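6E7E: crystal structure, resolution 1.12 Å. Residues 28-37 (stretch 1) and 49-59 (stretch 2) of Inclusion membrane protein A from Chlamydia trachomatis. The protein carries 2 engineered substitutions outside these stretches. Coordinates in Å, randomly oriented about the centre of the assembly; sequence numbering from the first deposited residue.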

# COMPACT_ATOMS: atom_id res chain seq x y z
N LEU A 28 -7.02 2.60 -9.47
CA LEU A 28 -7.16 4.04 -9.18
C LEU A 28 -6.01 4.83 -9.79
O LEU A 28 -6.23 5.92 -10.31
CB LEU A 28 -7.27 4.26 -7.68
CG LEU A 28 -8.57 3.73 -7.08
CD1 LEU A 28 -8.48 3.67 -5.57
CD2 LEU A 28 -9.73 4.60 -7.49
N GLN A 29 -4.81 4.28 -9.76
CA GLN A 29 -3.63 4.93 -10.37
C GLN A 29 -3.93 5.20 -11.84
O GLN A 29 -3.67 6.29 -12.34
CB GLN A 29 -2.44 3.99 -10.19
CG GLN A 29 -1.18 4.63 -10.69
CD GLN A 29 -0.06 3.65 -10.85
OE1 GLN A 29 -0.25 2.46 -11.08
NE2 GLN A 29 1.14 4.19 -10.75
N LYS A 30 -4.41 4.19 -12.55
CA LYS A 30 -4.69 4.33 -13.98
C LYS A 30 -5.82 5.35 -14.21
O LYS A 30 -5.76 6.14 -15.15
CB LYS A 30 -5.06 2.97 -14.57
CG LYS A 30 -5.21 2.92 -16.08
CD LYS A 30 -5.18 1.52 -16.62
CE LYS A 30 -6.50 0.83 -16.39
NZ LYS A 30 -6.59 -0.40 -17.19
N GLU A 31 -6.82 5.32 -13.34
CA GLU A 31 -7.94 6.27 -13.45
C GLU A 31 -7.42 7.71 -13.33
O GLU A 31 -7.85 8.59 -14.08
CB GLU A 31 -8.96 5.98 -12.37
CG GLU A 31 -10.26 6.71 -12.55
CD GLU A 31 -11.36 6.32 -11.57
OE1 GLU A 31 -11.03 5.94 -10.42
OE2 GLU A 31 -12.56 6.43 -11.91
N PHE A 32 -6.50 7.96 -12.40
CA PHE A 32 -5.96 9.33 -12.21
C PHE A 32 -4.98 9.68 -13.32
O PHE A 32 -4.91 10.87 -13.65
CB PHE A 32 -5.41 9.52 -10.80
CG PHE A 32 -6.54 9.74 -9.83
CD1 PHE A 32 -7.18 10.97 -9.80
CD2 PHE A 32 -7.04 8.72 -9.04
CE1 PHE A 32 -8.30 11.17 -9.00
CE2 PHE A 32 -8.16 8.93 -8.26
CZ PHE A 32 -8.78 10.14 -8.25
N LEU A 33 -4.30 8.73 -13.94
CA LEU A 33 -3.51 9.04 -15.14
C LEU A 33 -4.45 9.55 -16.24
O LEU A 33 -4.20 10.57 -16.86
CB LEU A 33 -2.76 7.81 -15.62
CG LEU A 33 -1.92 8.04 -16.88
CD1 LEU A 33 -0.86 9.10 -16.64
CD2 LEU A 33 -1.27 6.73 -17.26
N HIS A 34 -5.53 8.82 -16.48
CA HIS A 34 -6.55 9.28 -17.45
C HIS A 34 -7.02 10.69 -17.10
O HIS A 34 -7.05 11.55 -17.96
CB HIS A 34 -7.73 8.32 -17.48
CG HIS A 34 -7.57 7.13 -18.37
ND1 HIS A 34 -7.01 5.90 -18.08
CD2 HIS A 34 -8.01 7.03 -19.64
CE1 HIS A 34 -7.15 5.12 -19.15
NE2 HIS A 34 -7.73 5.81 -20.11
N LEU A 35 -7.43 10.89 -15.86
CA LEU A 35 -8.01 12.18 -15.43
C LEU A 35 -6.98 13.29 -15.64
O LEU A 35 -7.34 14.40 -16.06
CB LEU A 35 -8.47 12.09 -13.98
CG LEU A 35 -9.48 13.14 -13.54
CD1 LEU A 35 -10.83 12.87 -14.17
CD2 LEU A 35 -9.59 13.13 -12.02
N SER A 36 -5.73 13.02 -15.32
CA SER A 36 -4.66 14.01 -15.44
C SER A 36 -4.58 14.51 -16.89
O SER A 36 -4.46 15.70 -17.13
CB SER A 36 -3.36 13.48 -14.92
OG SER A 36 -2.38 14.46 -15.04
N LYS A 37 -4.64 13.59 -17.84
CA LYS A 37 -4.51 13.96 -19.26
C LYS A 37 -5.80 14.60 -19.76
O LYS A 37 -5.73 15.57 -20.51
CB LYS A 37 -4.19 12.72 -20.09
CG LYS A 37 -2.89 12.06 -19.71
CD LYS A 37 -1.71 13.00 -19.67
CE LYS A 37 -0.40 12.31 -19.40
NZ LYS A 37 0.65 13.25 -19.00
N VAL A 49 -2.78 17.31 -9.34
CA VAL A 49 -3.06 16.40 -8.21
C VAL A 49 -3.28 14.99 -8.74
O VAL A 49 -2.88 14.01 -8.10
CB VAL A 49 -4.24 16.88 -7.32
CG1 VAL A 49 -5.62 16.84 -7.93
CG2 VAL A 49 -4.29 16.03 -6.06
N SER A 50 -3.91 14.87 -9.90
CA SER A 50 -4.14 13.55 -10.51
C SER A 50 -2.80 12.90 -10.86
O SER A 50 -2.63 11.69 -10.62
CB SER A 50 -5.05 13.71 -11.71
OG SER A 50 -6.34 14.18 -11.35
N GLN A 51 -1.88 13.65 -11.44
CA GLN A 51 -0.53 13.11 -11.71
C GLN A 51 0.16 12.70 -10.39
O GLN A 51 0.85 11.69 -10.37
CB GLN A 51 0.29 14.12 -12.49
CG GLN A 51 1.75 13.72 -12.68
CD GLN A 51 2.00 12.44 -13.44
OE1 GLN A 51 1.29 12.12 -14.39
NE2 GLN A 51 3.02 11.70 -13.03
N ASP A 52 -0.10 13.43 -9.31
CA ASP A 52 0.46 13.06 -7.99
C ASP A 52 -0.08 11.70 -7.53
O ASP A 52 0.69 10.91 -6.95
CB ASP A 52 0.12 14.10 -6.92
CG ASP A 52 0.76 15.44 -7.06
OD1 ASP A 52 1.78 15.53 -7.76
OD2 ASP A 52 0.24 16.37 -6.42
N PHE A 53 -1.35 11.41 -7.74
CA PHE A 53 -1.85 10.06 -7.40
C PHE A 53 -1.15 9.02 -8.25
O PHE A 53 -0.77 7.95 -7.75
CB PHE A 53 -3.35 9.96 -7.60
CG PHE A 53 -4.14 10.49 -6.44
CD1 PHE A 53 -4.26 9.73 -5.31
CD2 PHE A 53 -4.73 11.73 -6.47
CE1 PHE A 53 -4.97 10.18 -4.23
CE2 PHE A 53 -5.45 12.17 -5.37
CZ PHE A 53 -5.59 11.39 -4.26
N TYR A 54 -0.96 9.30 -9.53
CA TYR A 54 -0.29 8.34 -10.42
C TYR A 54 1.10 8.03 -9.85
O TYR A 54 1.51 6.88 -9.72
CB TYR A 54 -0.20 8.84 -11.85
CG TYR A 54 0.35 7.75 -12.75
CD1 TYR A 54 -0.45 6.67 -13.11
CD2 TYR A 54 1.67 7.72 -13.13
CE1 TYR A 54 0.03 5.60 -13.84
CE2 TYR A 54 2.17 6.68 -13.89
CZ TYR A 54 1.35 5.62 -14.24
OH TYR A 54 1.86 4.58 -14.96
N SER A 55 1.83 9.08 -9.51
CA SER A 55 3.23 8.98 -9.06
C SER A 55 3.32 8.30 -7.69
O SER A 55 4.18 7.42 -7.49
CB SER A 55 3.85 10.35 -9.05
OG SER A 55 3.99 10.86 -10.36
N CYS A 56 2.47 8.67 -6.74
CA CYS A 56 2.65 8.18 -5.36
C CYS A 56 2.23 6.70 -5.29
O CYS A 56 2.68 5.99 -4.37
CB CYS A 56 1.99 9.07 -4.33
SG CYS A 56 0.23 8.80 -4.16
N LEU A 57 1.43 6.21 -6.23
CA LEU A 57 0.98 4.80 -6.23
C LEU A 57 1.93 3.90 -7.05
O LEU A 57 1.78 2.68 -6.96
CB LEU A 57 -0.46 4.74 -6.73
CG LEU A 57 -1.46 5.43 -5.80
CD1 LEU A 57 -2.86 5.37 -6.38
CD2 LEU A 57 -1.46 4.80 -4.42
N GLN A 58 2.92 4.47 -7.73
CA GLN A 58 3.96 3.69 -8.44
C GLN A 58 4.65 2.75 -7.45
O GLN A 58 5.03 3.19 -6.36
CB GLN A 58 5.02 4.60 -9.07
CG GLN A 58 4.54 5.36 -10.30
CD GLN A 58 5.64 6.18 -10.94
OE1 GLN A 58 5.99 5.98 -12.09
NE2 GLN A 58 6.18 7.13 -10.18
N GLY A 59 4.78 1.49 -7.84
CA GLY A 59 5.58 0.52 -7.10
C GLY A 59 4.95 0.19 -5.75
O GLY A 59 5.69 -0.23 -4.85
O HOH W 1 -0.11 1.15 -8.13
O HOH W 2 -0.07 13.54 -16.21

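Residues 28-37 and 49-59 of Inclusion membrane protein A, both largely helical, pack in a broadly antiparallel manner, the N-to-C directions of their helices 149° apart and the helix axes approaching to 7.8 Å; the two stretches together bury 609 Å². The backbones come near each other at two points, Gln29 with Tyr54 (CA to CA 4.8 Å) and Phe32 with Ser50 (CA to CA 4.9 Å), and the contact is organised around Gln29, Tyr54 and Ser50.

Gln29 has the largest area covered by the other stretch, 113 Å². Its CA-to-CB bond points sideways, but chi1 and chi2 are both t, and the extended chain carries the amide across to the C-terminal part of the second helix. There NE2 of Gln29 donates a hydrogen bond to O of Tyr54, 2.9 Å long and nearly straight at 165°; it is the only direct hydrogen bond between the stretches. The other end of the amide is served by water 1, which donates to O of Leu57 (2.7 Å from the water oxygen) and, weakly, to OE1 of Gln29 (3.2 Å from the water oxygen). Glutamine suits this place because its methylenes pack while its amide meets a backbone oxygen, O of Tyr54, and a second, O of Leu57, through water 1: CG of Gln29 lies 3.2 Å from CD1 of Tyr54 and 4.0 Å from CB of Leu57.

Tyr54, with 91 Å² covered, also starts sideways and uses a t chi1 to bring its ring back over the first helix. The ring is held between two residues one helical turn apart, with NE2 of Gln29 over one face and CG of Leu33 over the opposite face. CB of Leu33 reaches CD1 of Tyr54 at 3.6 Å, an apolar contact at the partly exposed side of the pair.

The CA-to-CB bond of Ser50 points toward the first helix, and the residue has 75 Å² covered. Its small side chain allows close backbone approach: CB of Ser50 lies 3.4 Å from O of Phe32 and 3.6 Å from CB of Ser36, another small residue, whose CA-to-CB bond also points toward the other stretch. OG of Ser50 sits near the plane of the Phe32 ring, at its edge, 3.7 Å from CD1 of Phe32, and is 3.5 Å from CD2 of Leu35; this buried hydroxyl is satisfied by a hydrogen bond elsewhere in the structure.

Beside this close-packed point, Phe32 and Phe53 point toward each other's helices, both with chi1 m, and form a face-to-face stack with centroids 4.7 Å apart and planes at 27°. Their CB atoms are 3.8 Å apart, so the pair fills the buried space with hydrocarbon from the base of the side chains outward.

Near the end of the first stretch, water 2 extends the polar contact. It donates to OG of Ser36 and to OE1 of Gln51, each 2.7 Å from the water oxygen, and accepts from NZ of Lys37 at 2.9 Å from that oxygen, joining three side chains that do not hydrogen-bond one another directly.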